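Local atomic coordinates of probable leucine/isoleucine/valine-binding protein (PDB entry 4KV7), a protein that probably binds branched-chain amino acids or related small ligands, as periplasmic binding proteins that serve ABC transporters do. Residues P228-I233 and Q257-D262; D205-L210 and I233-M238. The protein carries 1 engineered substitution. All coordinates share one frame; numbering follows the deposited sequence. Where two conformers were deposited one is given.

Contact 1: P228-I233 and Q257-D262; sequences PCSKLI and QRSLGD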
ATOM      1  N   PRO A 228     -15.590   3.578   2.969  1.00 10.38           N
ATOM      2  CA  PRO A 228     -16.182   4.849   2.555  1.00 11.23           C
ATOM      3  C   PRO A 228     -16.207   5.006   1.040  1.00 10.25           C
ATOM      4  O   PRO A 228     -17.146   5.619   0.530  1.00 11.78           O
ATOM      5  CB  PRO A 228     -15.282   5.899   3.224  1.00 11.92           C
ATOM      6  CG  PRO A 228     -14.001   5.202   3.474  1.00 11.64           C
ATOM      7  CD  PRO A 228     -14.371   3.789   3.772  1.00 11.12           C
ATOM      8  N   CYS A 229     -15.226   4.467   0.324  1.00  9.69           N
ATOM      9  CA  CYS A 229     -15.255   4.567  -1.131  1.00  9.65           C
ATOM     10  C   CYS A 229     -16.423   3.792  -1.727  1.00 11.80           C
ATOM     11  O   CYS A 229     -17.074   4.263  -2.670  1.00 11.38           O
ATOM     12  CB  CYS A 229     -13.924   4.128  -1.731  1.00 11.35           C
ATOM     13  SG  CYS A 229     -12.596   5.321  -1.419  1.00 11.02           S
ATOM     14  N   SER A 230     -16.725   2.627  -1.164  1.00 11.63           N
ATOM     15  CA  SER A 230     -17.866   1.848  -1.631  0.73 12.09           C
ATOM     16  C   SER A 230     -19.162   2.604  -1.408  1.00 14.40           C
ATOM     17  O   SER A 230     -20.036   2.639  -2.279  1.00 14.52           O
ATOM     18  CB  SER A 230     -17.953   0.509  -0.906  0.73 12.77           C
ATOM     19  OG  SER A 230     -16.873  -0.326  -1.250  0.73 13.32           O
ATOM     20  N   LYS A 231     -19.308   3.201  -0.230  1.00 12.99           N
ATOM     21  CA  LYS A 231     -20.502   3.964   0.070  1.00 14.41           C
ATOM     22  C   LYS A 231     -20.644   5.180  -0.839  1.00 13.82           C
ATOM     23  O   LYS A 231     -21.730   5.494  -1.300  1.00 14.75           O
ATOM     24  CB  LYS A 231     -20.511   4.391   1.535  1.00 15.04           C
ATOM     25  CG  LYS A 231     -21.768   5.147   1.904  1.00 16.57           C
ATOM     26  CD  LYS A 231     -21.940   5.297   3.388  1.00 19.89           C
ATOM     27  CE  LYS A 231     -23.121   6.186   3.701  1.00 23.91           C
ATOM     28  NZ  LYS A 231     -23.150   6.515   5.146  1.00 28.67           N
ATOM     29  N   LEU A 232     -19.540   5.869  -1.085  1.00 12.81           N
ATOM     30  CA  LEU A 232     -19.543   7.017  -1.979  1.00 12.79           C
ATOM     31  C   LEU A 232     -20.033   6.611  -3.374  1.00 13.36           C
ATOM     32  O   LEU A 232     -20.872   7.286  -3.966  1.00 14.12           O
ATOM     33  CB  LEU A 232     -18.137   7.621  -2.021  1.00 13.12           C
ATOM     34  CG  LEU A 232     -17.892   8.916  -2.805  1.00 13.47           C
ATOM     35  CD1 LEU A 232     -17.811   8.671  -4.302  1.00 15.17           C
ATOM     36  CD2 LEU A 232     -18.921   9.989  -2.480  1.00 15.57           C
ATOM     37  N   ILE A 233     -19.493   5.520  -3.904  1.00 13.42           N
ATOM     38  CA  ILE A 233     -19.883   5.062  -5.234  1.00 15.03           C
ATOM     39  C   ILE A 233     -21.357   4.673  -5.300  1.00 16.41           C
ATOM     40  O   ILE A 233     -22.058   5.041  -6.251  1.00 17.52           O
ATOM     41  CB  ILE A 233     -18.985   3.927  -5.715  1.00 15.28           C
ATOM     42  CG1 ILE A 233     -17.596   4.496  -6.013  1.00 14.31           C
ATOM     43  CG2 ILE A 233     -19.571   3.263  -6.961  1.00 18.18           C
ATOM     44  CD1 ILE A 233     -16.522   3.453  -6.140  1.00 21.50           C
ATOM     45  N   GLN A 257     -14.209  -4.337  -4.654  1.00 14.09           N
ATOM     46  CA  GLN A 257     -15.009  -5.129  -5.581  1.00 16.69           C
ATOM     47  C   GLN A 257     -15.979  -6.039  -4.833  1.00 17.73           C
ATOM     48  O   GLN A 257     -17.130  -6.200  -5.240  1.00 19.88           O
ATOM     49  CB  GLN A 257     -14.119  -5.949  -6.519  1.00 18.45           C
ATOM     50  CG  GLN A 257     -14.931  -6.819  -7.478  1.00 22.78           C
ATOM     51  CD  GLN A 257     -14.107  -7.401  -8.607  1.00 23.59           C
ATOM     52  OE1 GLN A 257     -12.905  -7.632  -8.462  1.00 24.84           O
ATOM     53  NE2 GLN A 257     -14.754  -7.639  -9.747  1.00 26.93           N
ATOM     54  N   ARG A 258     -15.520  -6.629  -3.733  1.00 16.53           N
ATOM     55  CA  ARG A 258     -16.358  -7.511  -2.931  1.00 19.97           C
ATOM     56  C   ARG A 258     -17.551  -6.751  -2.356  1.00 17.58           C
ATOM     57  O   ARG A 258     -18.666  -7.269  -2.322  1.00 20.41           O
ATOM     58  CB  ARG A 258     -15.531  -8.150  -1.810  1.00 18.98           C
ATOM     59  CG  ARG A 258     -16.237  -9.185  -0.960  1.00 29.75           C
ATOM     60  CD  ARG A 258     -15.282  -9.705   0.117  1.00 32.24           C
ATOM     61  NE  ARG A 258     -13.884  -9.595  -0.310  1.00 34.09           N
ATOM     62  CZ  ARG A 258     -12.942  -8.925   0.350  1.00 31.95           C
ATOM     63  NH1 ARG A 258     -13.232  -8.301   1.486  1.00 34.74           N
ATOM     64  NH2 ARG A 258     -11.705  -8.881  -0.125  1.00 32.53           N
ATOM     65  N   SER A 259     -17.322  -5.524  -1.908  1.00 17.94           N
ATOM     66  CA  SER A 259     -18.390  -4.726  -1.318  1.00 18.16           C
ATOM     67  C   SER A 259     -19.400  -4.257  -2.359  1.00 18.34           C
ATOM     68  O   SER A 259     -20.607  -4.266  -2.112  1.00 20.07           O
ATOM     69  CB  SER A 259     -17.803  -3.519  -0.584  1.00 18.23           C
ATOM     70  OG  SER A 259     -18.851  -2.706  -0.073  1.00 22.06           O
ATOM     71  N   LEU A 260     -18.906  -3.843  -3.521  1.00 18.21           N
ATOM     72  CA  LEU A 260     -19.762  -3.221  -4.527  1.00 17.94           C
ATOM     73  C   LEU A 260     -20.407  -4.181  -5.508  1.00 20.43           C
ATOM     74  O   LEU A 260     -21.432  -3.852  -6.109  1.00 21.37           O
ATOM     75  CB  LEU A 260     -18.972  -2.185  -5.324  1.00 17.66           C
ATOM     76  CG  LEU A 260     -18.701  -0.868  -4.610  1.00 16.30           C
ATOM     77  CD1 LEU A 260     -17.770  -0.016  -5.454  1.00 15.76           C
ATOM     78  CD2 LEU A 260     -20.001  -0.138  -4.339  1.00 17.81           C
ATOM     79  N   GLY A 261     -19.811  -5.357  -5.688  1.00 18.99           N
ATOM     80  CA  GLY A 261     -20.290  -6.299  -6.685  1.00 22.29           C
ATOM     81  C   GLY A 261     -20.305  -5.691  -8.077  1.00 24.10           C
ATOM     82  O   GLY A 261     -19.315  -5.099  -8.511  1.00 24.43           O
ATOM     83  N   ASP A 262     -21.437  -5.813  -8.767  1.00 27.70           N
ATOM     84  CA  ASP A 262     -21.599  -5.282 -10.123  1.00 26.69           C
ATOM     85  C   ASP A 262     -21.314  -3.781 -10.227  1.00 23.50           C
ATOM     86  O   ASP A 262     -20.955  -3.281 -11.291  1.00 24.71           O
ATOM     87  CB  ASP A 262     -23.016  -5.565 -10.641  1.00 30.99           C
ATOM     88  CG  ASP A 262     -23.308  -7.047 -10.767  1.00 37.61           C
ATOM     89  OD1 ASP A 262     -22.363  -7.814 -11.040  1.00 45.27           O
ATOM     90  OD2 ASP A 262     -24.481  -7.441 -10.592  1.00 42.76           O
TER
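The peptide plane that follows Ser230 has methyl CD2 of Leu260 beside its oxygen, 3.5 Å from Ser230 O and tilted out of the plane, a packing contact at the edge of the group. The two helices, 226-238 and 253-260, belong to successive beta-alpha-beta units of a Rossmann-like lobe, whose parallel strands 219-223, 244-247 and 268-271 lie side by side; the contact therefore joins neighbouring helices of the layer packed on that sheet. Their backbones come near at Ser230 and Leu260, with CA atoms 6.1 Å apart. Leu260 carries the contact by dividing its branches: CD2 lies along the Ser230 backbone, while CD1, anti to CA (chi2 173°), reaches Ile233 CD1 at 3.7 Å. CD1 is also 4.0 Å from Ile233 CG2, so it meets both branches of the isoleucine, and the two side chains cross at about a right angle. Ile267 and, on the isoleucine side, Met222 and Phe245 extend this apolar cluster. An alanine in place of Leu260 would probably open a gap beside the Ser230 carbonyl and leave Ile233 CD1 without its apolar mate across the helices. One residue before Leu260, Ser259 sets its CB 3.4 Å from Ser230 OG. Ser230 was modelled in two conformers; in the one described, its hydroxyl lies beside the backbone N and is hydrogen-bonded within its own helix to Tyr226 O. Helix 253-260 stops directly after Leu260, where Gly261 turns to positive phi (57°), although its amide still reaches back 2.8 Å from Gly261 N to Gln257 O.

Contact 2: D205-L210 and I233-M238; sequences DGLADL and IRMARM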
ATOM      1  N   ASP A 205     -21.394  14.604   2.774  1.00 16.06           N
ATOM      2  CA  ASP A 205     -20.915  15.969   2.552  1.00 17.41           C
ATOM      3  C   ASP A 205     -19.926  16.021   1.397  1.00 17.57           C
ATOM      4  O   ASP A 205     -19.977  16.940   0.572  1.00 17.54           O
ATOM      5  CB  ASP A 205     -20.264  16.541   3.817  1.00 22.36           C
ATOM      6  CG  ASP A 205     -21.276  16.912   4.884  1.00 31.13           C
ATOM      7  OD1 ASP A 205     -22.488  16.946   4.585  1.00 27.09           O
ATOM      8  OD2 ASP A 205     -20.850  17.188   6.026  1.00 35.96           O
ATOM      9  N   GLY A 206     -19.031  15.041   1.334  1.00 15.45           N
ATOM     10  CA  GLY A 206     -18.050  14.992   0.266  1.00 15.57           C
ATOM     11  C   GLY A 206     -18.684  14.791  -1.095  1.00 13.57           C
ATOM     12  O   GLY A 206     -18.270  15.405  -2.083  1.00 14.72           O
ATOM     13  N   LEU A 207     -19.697  13.933  -1.161  1.00 14.24           N
ATOM     14  CA  LEU A 207     -20.422  13.743  -2.415  1.00 14.74           C
ATOM     15  C   LEU A 207     -21.107  15.032  -2.863  1.00 15.45           C
ATOM     16  O   LEU A 207     -21.051  15.401  -4.043  1.00 16.06           O
ATOM     17  CB  LEU A 207     -21.446  12.614  -2.290  1.00 16.04           C
ATOM     18  CG  LEU A 207     -22.324  12.406  -3.526  1.00 16.47           C
ATOM     19  CD1 LEU A 207     -21.494  12.084  -4.751  1.00 18.31           C
ATOM     20  CD2 LEU A 207     -23.345  11.305  -3.261  1.00 21.48           C
ATOM     21  N   ALA A 208     -21.752  15.722  -1.930  1.00 15.83           N
ATOM     22  CA  ALA A 208     -22.447  16.965  -2.248  1.00 17.35           C
ATOM     23  C   ALA A 208     -21.478  18.005  -2.807  1.00 16.68           C
ATOM     24  O   ALA A 208     -21.811  18.723  -3.750  1.00 17.96           O
ATOM     25  CB  ALA A 208     -23.169  17.506  -1.025  1.00 18.65           C
ATOM     26  N   ASP A 209     -20.277  18.073  -2.240  1.00 16.55           N
ATOM     27  CA  ASP A 209     -19.251  18.996  -2.734  1.00 17.35           C
ATOM     28  C   ASP A 209     -18.858  18.693  -4.177  1.00 16.09           C
ATOM     29  O   ASP A 209     -18.703  19.611  -4.981  1.00 19.69           O
ATOM     30  CB  ASP A 209     -18.012  18.980  -1.833  1.00 19.82           C
ATOM     31  CG  ASP A 209     -18.217  19.754  -0.546  1.00 21.58           C
ATOM     32  OD1 ASP A 209     -19.181  20.541  -0.472  1.00 25.81           O
ATOM     33  OD2 ASP A 209     -17.410  19.580   0.390  1.00 27.08           O
ATOM     34  N   LEU A 210     -18.702  17.420  -4.515  1.00 15.04           N
ATOM     35  CA  LEU A 210     -18.405  17.055  -5.892  1.00 14.86           C
ATOM     36  C   LEU A 210     -19.565  17.400  -6.821  1.00 16.67           C
ATOM     37  O   LEU A 210     -19.359  17.938  -7.911  1.00 17.45           O
ATOM     38  CB  LEU A 210     -18.083  15.571  -5.992  1.00 15.58           C
ATOM     39  CG  LEU A 210     -16.799  15.152  -5.279  1.00 14.49           C
ATOM     40  CD1 LEU A 210     -16.713  13.637  -5.261  1.00 17.35           C
ATOM     41  CD2 LEU A 210     -15.598  15.764  -5.981  1.00 15.43           C
ATOM     42  N   ILE A 233     -19.493   5.520  -3.904  1.00 13.42           N
ATOM     43  CA  ILE A 233     -19.883   5.062  -5.234  1.00 15.03           C
ATOM     44  C   ILE A 233     -21.357   4.673  -5.300  1.00 16.41           C
ATOM     45  O   ILE A 233     -22.058   5.041  -6.251  1.00 17.52           O
ATOM     46  CB  ILE A 233     -18.985   3.927  -5.715  1.00 15.28           C
ATOM     47  CG1 ILE A 233     -17.596   4.496  -6.013  1.00 14.31           C
ATOM     48  CG2 ILE A 233     -19.571   3.263  -6.961  1.00 18.18           C
ATOM     49  CD1 ILE A 233     -16.522   3.453  -6.140  1.00 21.50           C
ATOM     50  N   ARG A 234     -21.842   3.960  -4.286  1.00 15.17           N
ATOM     51  CA  ARG A 234     -23.254   3.601  -4.230  1.00 17.42           C
ATOM     52  C   ARG A 234     -24.128   4.845  -4.211  1.00 16.45           C
ATOM     53  O   ARG A 234     -25.130   4.927  -4.922  1.00 18.34           O
ATOM     54  CB  ARG A 234     -23.558   2.758  -2.987  1.00 19.69           C
ATOM     55  CG  ARG A 234     -23.126   1.310  -3.096  1.00 20.96           C
ATOM     56  CD  ARG A 234     -23.724   0.456  -1.985  1.00 23.51           C
ATOM     57  NE  ARG A 234     -23.217  -0.914  -2.033  1.00 28.22           N
ATOM     58  CZ  ARG A 234     -23.733  -1.881  -2.786  1.00 30.05           C
ATOM     59  NH1 ARG A 234     -24.784  -1.642  -3.562  1.00 35.55           N
ATOM     60  NH2 ARG A 234     -23.195  -3.096  -2.761  1.00 30.23           N
HETATM   61  N   MSE A 235     -23.748   5.811  -3.382  1.00 16.07           N
HETATM   62  CA  MSE A 235     -24.528   7.035  -3.236  1.00 17.54           C
HETATM   63  C   MSE A 235     -24.468   7.928  -4.461  1.00 17.24           C
HETATM   64  O   MSE A 235     -25.456   8.572  -4.816  1.00 19.05           O
HETATM   65  CB  MSE A 235     -24.075   7.806  -2.006  1.00 18.47           C
HETATM   66  CG  MSE A 235     -24.502   7.140  -0.727  1.00 22.64           C
HETATM   67 SE   MSE A 235     -24.250   8.274   0.825  1.00 46.76          SE
HETATM   68  CE  MSE A 235     -24.314   9.982  -0.017  1.00 16.51           C
ATOM     69  N   ALA A 236     -23.310   7.976  -5.099  1.00 16.59           N
ATOM     70  CA  ALA A 236     -23.176   8.724  -6.339  1.00 16.68           C
ATOM     71  C   ALA A 236     -24.177   8.196  -7.358  1.00 20.32           C
ATOM     72  O   ALA A 236     -24.923   8.964  -7.957  1.00 19.30           O
ATOM     73  CB  ALA A 236     -21.760   8.602  -6.870  1.00 16.21           C
ATOM     74  N   ARG A 237     -24.203   6.879  -7.538  1.00 22.03           N
ATOM     75  CA  ARG A 237     -25.074   6.282  -8.544  1.00 25.61           C
ATOM     76  C   ARG A 237     -26.559   6.495  -8.198  1.00 22.97           C
ATOM     77  O   ARG A 237     -27.391   6.670  -9.092  1.00 26.05           O
ATOM     78  CB  ARG A 237     -24.708   4.804  -8.782  1.00 28.39           C
ATOM     79  CG  ARG A 237     -23.224   4.584  -9.163  1.00 35.95           C
ATOM     80  CD  ARG A 237     -22.979   3.263  -9.911  1.00 34.82           C
ATOM     81  NE  ARG A 237     -21.576   2.839  -9.879  1.00 36.16           N
ATOM     82  CZ  ARG A 237     -20.639   3.251 -10.730  1.00 31.45           C
ATOM     83  NH1 ARG A 237     -19.395   2.804 -10.619  1.00 37.77           N
ATOM     84  NH2 ARG A 237     -20.942   4.113 -11.692  1.00 35.76           N
HETATM   85  N   MSE A 238     -26.882   6.527  -6.904  1.00 21.93           N
HETATM   86  CA  MSE A 238     -28.241   6.830  -6.448  1.00 27.68           C
HETATM   87  C   MSE A 238     -28.597   8.297  -6.686  1.00 22.71           C
HETATM   88  O   MSE A 238     -29.764   8.636  -6.876  1.00 26.68           O
HETATM   89  CB  MSE A 238     -28.403   6.511  -4.956  1.00 24.78           C
HETATM   90  CG  MSE A 238     -28.206   5.046  -4.589  1.00 33.26           C
HETATM   91 SE   MSE A 238     -29.695   3.897  -5.070  0.33 43.34          SE
HETATM   92  CE  MSE A 238     -31.062   4.748  -3.977  1.00 39.77           C
TER
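Leu207 lays its CD2 methyl over the bent side chain of Met235, a selenomethionine in this crystal, with Leu207 CD2 3.6 Å from Met235 CE. The same methyl is 3.8 Å from Met235 CB, so it touches both the root and the end of the chain, and the two side chains pass at an oblique angle. The bend at chi3 (25°, near eclipsed) brings CE back to the leucine methyl, while CB meets it from the root of the chain. Leu207 supplies its share through an extended shape, CG lying opposite the backbone N (chi1 176°) and CD2 being the branch carried furthest from CA. CD2 also abuts the peptide that follows Met235, at 3.8 Å from Ala236 N. The helices concerned, 204-211 and 226-238, sit on the same face of the Rossmann-like sheet, as Leu210 touches Val220 and Ile233 touches Met222 on strand 219-223, the strand that runs between them in the chain. The 6.9 Å between Leu207 CA and Ala236 CA is consistent with the small side chain of Ala236. The second leucine branch, CD1, rests 4.1 Å from Ala236 CB, while Ala236 also packs against Phe245 of strand 244-247, and Leu207 touches Asn239 just beyond the helix end.

The centres of the two contacts lie 12 Å apart in the same lobe, on one side of the chain's centre. Helix 226-238 is common to both, and Ile233 belongs to both ranges but takes part only in contact 1, against Leu260. Along the chain the segments come as 205-210, 228-233, 233-238 and 257-262, so the contacts interlock and helix 226-238 is the middle of three successive helices, with 204-211 and 253-260 as its neighbours. Direct bridges tie them: Leu232 CD2 packs on Leu207 CB at 3.6 Å, and Arg234 NH2 makes a probable hydrogen bond to Ser259 O at 2.9 Å. The three helices thus line one face of this lobe's sheet, joined through the shared helix 226-238.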